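Local coordinates for translation initiation factor eIF2B subunit epsilon (Schizosaccharomyces pombe, PDB 5B04), which forms part of the eIF2B complex, which catalyses exchange of GDP for GTP on the gamma subunit of translation initiation factor eIF2, at residues I[336-341]-I[353-358]; I[368-373]-I[385-390]; I[324-329]-I[342-347]. All coordinates share one frame; numbering follows the deposited sequence.

Overall arrangement
From the N terminus, the chain first lays down 324-329, then 336-341, and closes contact 3 when 342-347 returns beside the first segment. Contact 1 closes next, as 353-358 comes back to 336-341, so the two closures cross: their segments alternate in sequence and belong to two different parallel sheets of the left-handed beta-helix. Contact 2 follows in series, bringing 385-390 onto 368-373. It continues the sheet of contact 1, because strands 355-356 and 372-373 are neighbours, with Thr355 O and Ile373 N 2.6 Å apart in a probable hydrogen bond. Contacts 1 and 3 also touch, whereas contacts 2 and 3 remain about 8 Å apart at their nearest atoms.

Contact 1: I[336-341]-I[353-358]; sequences YTKVGD and NCTIGS
Thr337 holds OG1 beside its own backbone nitrogen (chi1 -59°) and CG2 anti to it, which turns the methyl toward Cys354 and lets the hydroxyl oxygen take the amide of that residue. The bond from Cys354 N to Thr337 OG1 is weak at 3.3 Å, and the hydroxyl has its stronger partner in Gly334 O. CG2 of Thr337 lies 3.7 Å from Cys354 CB. Beyond this pair the two strands run parallel, and backbone bonds carry the join: Lys338 N gives to Cys354 O, and Ile356 N returns a bond to Lys338 O at 2.8 Å. A weaker, bent bond links Gly340 N to Ile356 O. Val339 and Ile356 lie side by side and point the same way, with Val339 CG1 4.2 Å from Ile356 CB, the stacking of equivalent residues on successive coils that characterises a left-handed beta-helix. Lys338 and Thr355 occupy the other face of the sheet. The pair sits within a six-stranded parallel sheet: strand 320-321 borders 338-339, strand 372-373 borders 355-356, and Ile350 of strand 349-350 packs against both Thr337 and Ile356.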
loop_
_atom_site.group_PDB
_atom_site.type_symbol
_atom_site.label_atom_id
_atom_site.label_comp_id
_atom_site.label_asym_id
_atom_site.label_seq_id
_atom_site.Cartn_x
_atom_site.Cartn_y
_atom_site.Cartn_z
ATOM N N TYR I 336 -37.956 33.688 12.728
ATOM C CA TYR I 336 -38.558 34.416 13.846
ATOM C C TYR I 336 -39.647 33.616 14.561
ATOM O O TYR I 336 -40.498 34.186 15.244
ATOM C CB TYR I 336 -39.123 35.755 13.365
ATOM C CG TYR I 336 -38.137 36.566 12.557
ATOM C CD1 TYR I 336 -37.051 37.181 13.167
ATOM C CD2 TYR I 336 -38.287 36.712 11.185
ATOM C CE1 TYR I 336 -36.144 37.921 12.432
ATOM C CE2 TYR I 336 -37.386 37.451 10.441
ATOM C CZ TYR I 336 -36.316 38.053 11.070
ATOM O OH TYR I 336 -35.416 38.790 10.336
ATOM N N THR I 337 -39.609 32.297 14.408
ATOM C CA THR I 337 -40.570 31.424 15.070
ATOM C C THR I 337 -40.011 30.914 16.395
ATOM O O THR I 337 -38.850 30.519 16.478
ATOM C CB THR I 337 -40.954 30.225 14.181
ATOM O OG1 THR I 337 -41.522 30.698 12.954
ATOM C CG2 THR I 337 -41.963 29.329 14.886
ATOM N N LYS I 338 -40.844 30.934 17.430
ATOM C CA LYS I 338 -40.447 30.447 18.744
ATOM C C LYS I 338 -41.222 29.185 19.099
ATOM O O LYS I 338 -42.430 29.108 18.874
ATOM C CB LYS I 338 -40.678 31.523 19.805
ATOM C CG LYS I 338 -40.043 32.860 19.472
ATOM C CD LYS I 338 -40.506 33.948 20.426
ATOM C CE LYS I 338 -40.475 35.311 19.755
ATOM N NZ LYS I 338 -39.652 35.303 18.514
ATOM N N VAL I 339 -40.526 28.193 19.644
ATOM C CA VAL I 339 -41.184 26.976 20.104
ATOM C C VAL I 339 -40.869 26.747 21.580
ATOM O O VAL I 339 -39.718 26.859 22.002
ATOM C CB VAL I 339 -40.763 25.746 19.282
ATOM C CG1 VAL I 339 -41.670 24.569 19.600
ATOM C CG2 VAL I 339 -40.811 26.061 17.795
ATOM N N GLY I 340 -41.900 26.429 22.357
ATOM C CA GLY I 340 -41.780 26.347 23.803
ATOM C C GLY I 340 -41.152 25.077 24.345
ATOM O O GLY I 340 -40.762 24.183 23.593
ATOM N N ASP I 341 -41.059 25.008 25.671
ATOM C CA ASP I 341 -40.456 23.871 26.358
ATOM C C ASP I 341 -41.283 22.599 26.195
ATOM O O ASP I 341 -42.513 22.647 26.200
ATOM C CB ASP I 341 -40.280 24.184 27.846
ATOM C CG ASP I 341 -39.419 25.408 28.089
ATOM O OD1 ASP I 341 -38.441 25.610 27.339
ATOM O OD2 ASP I 341 -39.721 26.170 29.032
ATOM N N ASN I 353 -42.494 33.917 11.730
ATOM C CA ASN I 353 -42.923 34.640 12.925
ATOM C C ASN I 353 -44.093 33.996 13.671
ATOM O O ASN I 353 -45.111 34.641 13.912
ATOM C CB ASN I 353 -43.289 36.080 12.551
ATOM C CG ASN I 353 -43.182 37.035 13.723
ATOM O OD1 ASN I 353 -43.221 36.624 14.883
ATOM N ND2 ASN I 353 -43.047 38.321 13.425
ATOM N N CYS I 354 -43.943 32.728 14.041
ATOM C CA CYS I 354 -44.977 32.039 14.805
ATOM C C CYS I 354 -44.551 31.835 16.255
ATOM O O CYS I 354 -43.371 31.936 16.586
ATOM C CB CYS I 354 -45.313 30.692 14.164
ATOM S SG CYS I 354 -46.104 30.818 12.548
ATOM N N THR I 355 -45.521 31.551 17.117
ATOM C CA THR I 355 -45.243 31.321 18.529
ATOM C C THR I 355 -45.971 30.079 19.033
ATOM O O THR I 355 -47.201 30.030 19.051
ATOM C CB THR I 355 -45.644 32.532 19.392
ATOM O OG1 THR I 355 -44.750 33.621 19.133
ATOM C CG2 THR I 355 -45.580 32.180 20.870
ATOM N N ILE I 356 -45.199 29.076 19.437
ATOM C CA ILE I 356 -45.763 27.833 19.950
ATOM C C ILE I 356 -45.380 27.637 21.413
ATOM O O ILE I 356 -44.200 27.667 21.766
ATOM C CB ILE I 356 -45.298 26.623 19.124
ATOM C CG1 ILE I 356 -45.534 26.882 17.634
ATOM C CG2 ILE I 356 -46.019 25.361 19.574
ATOM C CD1 ILE I 356 -45.113 25.742 16.741
ATOM N N GLY I 357 -46.385 27.436 22.257
ATOM C CA GLY I 357 -46.181 27.363 23.692
ATOM C C GLY I 357 -45.596 26.057 24.192
ATOM O O GLY I 357 -45.243 25.175 23.409
ATOM N N SER I 358 -45.505 25.937 25.513
ATOM C CA SER I 358 -44.912 24.765 26.148
ATOM C C SER I 358 -45.829 23.546 26.082
ATOM O O SER I 358 -47.049 23.681 26.002
ATOM C CB SER I 358 -44.565 25.076 27.606
ATOM O OG SER I 358 -45.712 25.491 28.328
#

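Contact 2: I[368-373]-I[385-390]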
loop_
_atom_site.group_PDB
_atom_site.type_symbol
_atom_site.label_atom_id
_atom_site.label_comp_id
_atom_site.label_asym_id
_atom_site.label_seq_id
_atom_site.Cartn_x
_atom_site.Cartn_y
_atom_site.Cartn_z
ATOM N N TRP I 368 -49.293 28.837 8.776
ATOM C CA TRP I 368 -48.856 29.952 7.950
ATOM C C TRP I 368 -48.320 31.050 8.871
ATOM O O TRP I 368 -48.045 30.788 10.040
ATOM C CB TRP I 368 -50.000 30.440 7.058
ATOM C CG TRP I 368 -50.500 29.370 6.111
ATOM C CD1 TRP I 368 -49.977 28.118 5.941
ATOM C CD2 TRP I 368 -51.615 29.460 5.212
ATOM N NE1 TRP I 368 -50.696 27.426 4.998
ATOM C CE2 TRP I 368 -51.706 28.226 4.534
ATOM C CE3 TRP I 368 -52.543 30.462 4.915
ATOM C CZ2 TRP I 368 -52.688 27.970 3.579
ATOM C CZ3 TRP I 368 -53.519 30.204 3.965
ATOM C CH2 TRP I 368 -53.582 28.968 3.310
ATOM N N GLU I 369 -48.160 32.265 8.361
ATOM C CA GLU I 369 -47.467 33.306 9.122
ATOM C C GLU I 369 -48.231 33.803 10.352
ATOM O O GLU I 369 -49.460 33.804 10.380
ATOM C CB GLU I 369 -47.143 34.497 8.217
ATOM C CG GLU I 369 -46.069 34.215 7.182
ATOM C CD GLU I 369 -45.267 35.452 6.829
ATOM O OE1 GLU I 369 -45.367 36.455 7.567
ATOM O OE2 GLU I 369 -44.537 35.422 5.816
ATOM N N ASP I 370 -47.474 34.209 11.368
ATOM C CA ASP I 370 -48.004 34.874 12.562
ATOM C C ASP I 370 -49.039 34.069 13.347
ATOM O O ASP I 370 -49.865 34.642 14.057
ATOM C CB ASP I 370 -48.601 36.230 12.178
ATOM C CG ASP I 370 -47.564 37.185 11.620
ATOM O OD1 ASP I 370 -47.316 37.146 10.397
ATOM O OD2 ASP I 370 -46.995 37.972 12.405
ATOM N N VAL I 371 -48.990 32.746 13.234
ATOM C CA VAL I 371 -49.871 31.892 14.023
ATOM C C VAL I 371 -49.330 31.736 15.440
ATOM O O VAL I 371 -48.172 31.366 15.634
ATOM C CB VAL I 371 -50.041 30.499 13.390
ATOM C CG1 VAL I 371 -50.929 29.624 14.261
ATOM C CG2 VAL I 371 -50.620 30.620 11.992
ATOM N N VAL I 372 -50.170 32.023 16.430
ATOM C CA VAL I 372 -49.777 31.887 17.829
ATOM C C VAL I 372 -50.551 30.759 18.503
ATOM O O VAL I 372 -51.781 30.739 18.486
ATOM C CB VAL I 372 -49.998 33.197 18.609
ATOM C CG1 VAL I 372 -49.878 32.955 20.106
ATOM C CG2 VAL I 372 -49.007 34.258 18.151
ATOM N N ILE I 373 -49.819 29.820 19.094
ATOM C CA ILE I 373 -50.431 28.670 19.748
ATOM C C ILE I 373 -49.979 28.555 21.201
ATOM O O ILE I 373 -48.787 28.444 21.485
ATOM C CB ILE I 373 -50.101 27.368 19.001
ATOM C CG1 ILE I 373 -50.742 27.390 17.613
ATOM C CG2 ILE I 373 -50.586 26.163 19.789
ATOM C CD1 ILE I 373 -50.102 26.447 16.632
ATOM N N ALA I 385 -54.330 29.475 8.975
ATOM C CA ALA I 385 -53.916 30.610 8.154
ATOM C C ALA I 385 -53.294 31.727 8.990
ATOM O O ALA I 385 -53.110 31.581 10.197
ATOM C CB ALA I 385 -55.093 31.138 7.356
ATOM N N ASN I 386 -52.978 32.842 8.340
ATOM C CA ASN I 386 -52.235 33.924 8.981
ATOM C C ASN I 386 -52.915 34.511 10.215
ATOM O O ASN I 386 -54.139 34.643 10.262
ATOM C CB ASN I 386 -51.961 35.045 7.976
ATOM C CG ASN I 386 -51.263 34.553 6.726
ATOM O OD1 ASN I 386 -50.793 33.418 6.670
ATOM N ND2 ASN I 386 -51.181 35.411 5.717
ATOM N N SER I 387 -52.097 34.853 11.207
ATOM C CA SER I 387 -52.543 35.525 12.428
ATOM C C SER I 387 -53.669 34.793 13.153
ATOM O O SER I 387 -54.514 35.418 13.793
ATOM C CB SER I 387 -52.978 36.957 12.110
ATOM O OG SER I 387 -51.856 37.766 11.800
ATOM N N VAL I 388 -53.677 33.469 13.047
ATOM C CA VAL I 388 -54.607 32.654 13.816
ATOM C C VAL I 388 -54.055 32.437 15.219
ATOM O O VAL I 388 -52.903 32.038 15.383
ATOM C CB VAL I 388 -54.867 31.292 13.146
ATOM C CG1 VAL I 388 -55.483 30.316 14.134
ATOM C CG2 VAL I 388 -55.763 31.462 11.935
ATOM N N LYS I 389 -54.874 32.712 16.227
ATOM C CA LYS I 389 -54.458 32.511 17.608
ATOM C C LYS I 389 -55.185 31.317 18.212
ATOM O O LYS I 389 -56.408 31.215 18.126
ATOM C CB LYS I 389 -54.717 33.766 18.443
ATOM C CG LYS I 389 -54.487 35.076 17.703
ATOM C CD LYS I 389 -53.048 35.225 17.232
ATOM C CE LYS I 389 -52.863 36.524 16.462
ATOM N NZ LYS I 389 -51.484 36.669 15.919
ATOM N N ILE I 390 -54.425 30.408 18.812
ATOM C CA ILE I 390 -55.008 29.266 19.501
ATOM C C ILE I 390 -54.734 29.376 20.995
ATOM O O ILE I 390 -53.590 29.552 21.414
ATOM C CB ILE I 390 -54.454 27.932 18.971
ATOM C CG1 ILE I 390 -54.504 27.902 17.443
ATOM C CG2 ILE I 390 -55.236 26.767 19.547
ATOM C CD1 ILE I 390 -55.902 27.984 16.882
#
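The indole of Trp368 meets the side-chain amide of Asn386 at its edge, with OD1 near the ring plane and the two flat groups turned 67° apart. Ala385 CA lies oblique to the indole, 3.5 Å from Trp368 CE3, and Ala385 CB also touches CE3. Asn386 OD1 packs against Trp368 CB as well and accepts a weak bond from Glu369 N. Each segment makes a type II beta turn here, Trp368 to Val371 and Ala385 to Val388, and one turn stacks on the other through Ser387 N, which gives to Glu369 O at 3.0 Å. Lys389 bends at chi2 (-61°), laying CD 3.9 Å from Val372 CB, and its NZ meets Asp370 O at 3.2 Å, nearly along the C=O axis. Past the turns the strands pair in parallel, Val372 N to Val388 O and Ile390 N to Val372 O (2.7 Å). Ile373 and Ile390 stack side by side, CG1 to CG1 at 3.8 Å, in the interior of the left-handed beta-helix. Strands 355-356 and 407-408 flank the pair and Leu384 of strand 383-384 packs inside, while Leu34 and Leu43 of the nucleotidyl transferase-like region pack on Trp368, whose NE1 is bonded to Tyr280 OH of helix 277-288.

Contact 3: I[324-329]-I[342-347]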
loop_
_atom_site.group_PDB
_atom_site.type_symbol
_atom_site.label_atom_id
_atom_site.label_comp_id
_atom_site.label_asym_id
_atom_site.label_seq_id
_atom_site.Cartn_x
_atom_site.Cartn_y
_atom_site.Cartn_z
ATOM N N SER I 324 -35.046 21.135 25.336
ATOM C CA SER I 324 -36.080 20.137 25.646
ATOM C C SER I 324 -37.221 20.156 24.628
ATOM O O SER I 324 -38.134 19.333 24.691
ATOM C CB SER I 324 -36.638 20.329 27.062
ATOM O OG SER I 324 -37.468 21.476 27.137
ATOM N N CYS I 325 -37.168 21.101 23.696
ATOM C CA CYS I 325 -38.041 21.073 22.534
ATOM C C CYS I 325 -37.480 20.099 21.515
ATOM O O CYS I 325 -36.287 20.130 21.210
ATOM C CB CYS I 325 -38.181 22.464 21.917
ATOM S SG CYS I 325 -38.931 22.459 20.279
ATOM N N ILE I 326 -38.333 19.220 20.999
ATOM C CA ILE I 326 -37.892 18.269 19.990
ATOM C C ILE I 326 -38.738 18.389 18.723
ATOM O O ILE I 326 -39.968 18.331 18.764
ATOM C CB ILE I 326 -37.914 16.810 20.528
ATOM C CG1 ILE I 326 -39.322 16.373 20.934
ATOM C CG2 ILE I 326 -36.978 16.671 21.717
ATOM C CD1 ILE I 326 -39.398 14.935 21.408
ATOM N N ILE I 327 -38.064 18.592 17.597
ATOM C CA ILE I 327 -38.744 18.678 16.313
ATOM C C ILE I 327 -38.333 17.503 15.426
ATOM O O ILE I 327 -37.162 17.338 15.082
ATOM C CB ILE I 327 -38.462 20.025 15.603
ATOM C CG1 ILE I 327 -36.963 20.307 15.519
ATOM C CG2 ILE I 327 -39.149 21.161 16.343
ATOM C CD1 ILE I 327 -36.615 21.458 14.602
ATOM N N LYS I 328 -39.308 16.675 15.075
ATOM C CA LYS I 328 -39.028 15.437 14.361
ATOM C C LYS I 328 -38.920 15.656 12.853
ATOM O O LYS I 328 -38.783 16.787 12.389
ATOM C CB LYS I 328 -40.098 14.392 14.682
ATOM C CG LYS I 328 -40.227 14.115 16.176
ATOM C CD LYS I 328 -41.061 12.878 16.466
ATOM C CE LYS I 328 -41.073 12.570 17.957
ATOM N NZ LYS I 328 -41.757 11.283 18.266
ATOM N N ALA I 329 -38.981 14.564 12.097
ATOM C CA ALA I 329 -38.675 14.591 10.670
ATOM C C ALA I 329 -39.723 15.321 9.834
ATOM O O ALA I 329 -40.874 15.471 10.249
ATOM C CB ALA I 329 -38.497 13.171 10.154
ATOM N N ALA I 342 -40.593 21.470 26.051
ATOM C CA ALA I 342 -41.222 20.151 25.967
ATOM C C ALA I 342 -42.259 20.053 24.847
ATOM O O ALA I 342 -43.203 19.267 24.935
ATOM C CB ALA I 342 -41.860 19.788 27.304
ATOM N N SER I 343 -42.076 20.846 23.797
ATOM C CA SER I 343 -42.994 20.831 22.665
ATOM C C SER I 343 -42.483 19.915 21.558
ATOM O O SER I 343 -41.290 19.894 21.258
ATOM C CB SER I 343 -43.203 22.247 22.125
ATOM O OG SER I 343 -43.768 23.090 23.114
ATOM N N VAL I 344 -43.396 19.159 20.956
ATOM C CA VAL I 344 -43.032 18.210 19.910
ATOM C C VAL I 344 -43.680 18.566 18.576
ATOM O O VAL I 344 -44.899 18.493 18.427
ATOM C CB VAL I 344 -43.433 16.773 20.288
ATOM C CG1 VAL I 344 -42.959 15.796 19.223
ATOM C CG2 VAL I 344 -42.868 16.405 21.649
ATOM N N VAL I 345 -42.854 18.945 17.606
ATOM C CA VAL I 345 -43.341 19.296 16.278
ATOM C C VAL I 345 -42.862 18.277 15.250
ATOM O O VAL I 345 -41.661 18.113 15.044
ATOM C CB VAL I 345 -42.876 20.702 15.863
ATOM C CG1 VAL I 345 -43.570 21.131 14.589
ATOM C CG2 VAL I 345 -43.152 21.700 16.977
ATOM N N ALA I 346 -43.802 17.594 14.604
ATOM C CA ALA I 346 -43.452 16.517 13.684
ATOM C C ALA I 346 -44.273 16.553 12.399
ATOM O O ALA I 346 -45.501 16.579 12.443
ATOM C CB ALA I 346 -43.624 15.171 14.373
ATOM N N ASN I 347 -43.581 16.550 11.263
ATOM C CA ASN I 347 -44.208 16.481 9.943
ATOM C C ASN I 347 -45.102 17.687 9.638
ATOM O O ASN I 347 -46.027 17.599 8.834
ATOM C CB ASN I 347 -45.011 15.177 9.808
ATOM C CG ASN I 347 -45.364 14.847 8.367
ATOM O OD1 ASN I 347 -44.662 15.242 7.436
ATOM N ND2 ASN I 347 -46.460 14.122 8.178
#
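Ile326 and Val344 stack on successive coils of a left-handed beta-helix, as do Ile327 and Val345 on the other face of the same parallel sheet. Hydrogen bonds between backbones set the register: Ile326 N gives to Ser343 O at 3.0 Å, Val345 N to Ile326 O, and Lys328 N to Val345 O at 2.8 Å. A weak backbone bond runs from Asn347 N to Ala329 O, and the Ser324 hydroxyl oxygen accepts a weak one from Ala342 N. Apolar contacts line both faces. CG2 of Val344 touches both CG1 and CD1 of Ile326, while Val344 CG1, anti to the backbone nitrogen (chi1 -176°), meets Lys328 CE at 3.9 Å. An alanine here would probably leave Ile326 CD1 and Lys328 CE without their Val344 methyl partners and open a gap beside Ile326 CG1. Opposite, CG2 of Ile327 rests 3.8 Å from Val345 CB. Polar groups of the two segments also reach partners outside them: Ser343 OG bonds to Gly357 O one coil on, and Cys325 O accepts a bond from a basic side chain of another protein chain. At the end of the paired strands, the methyl of Ala346 lies against the root of the lysine chain, its CB 3.6 Å from Lys328 CB.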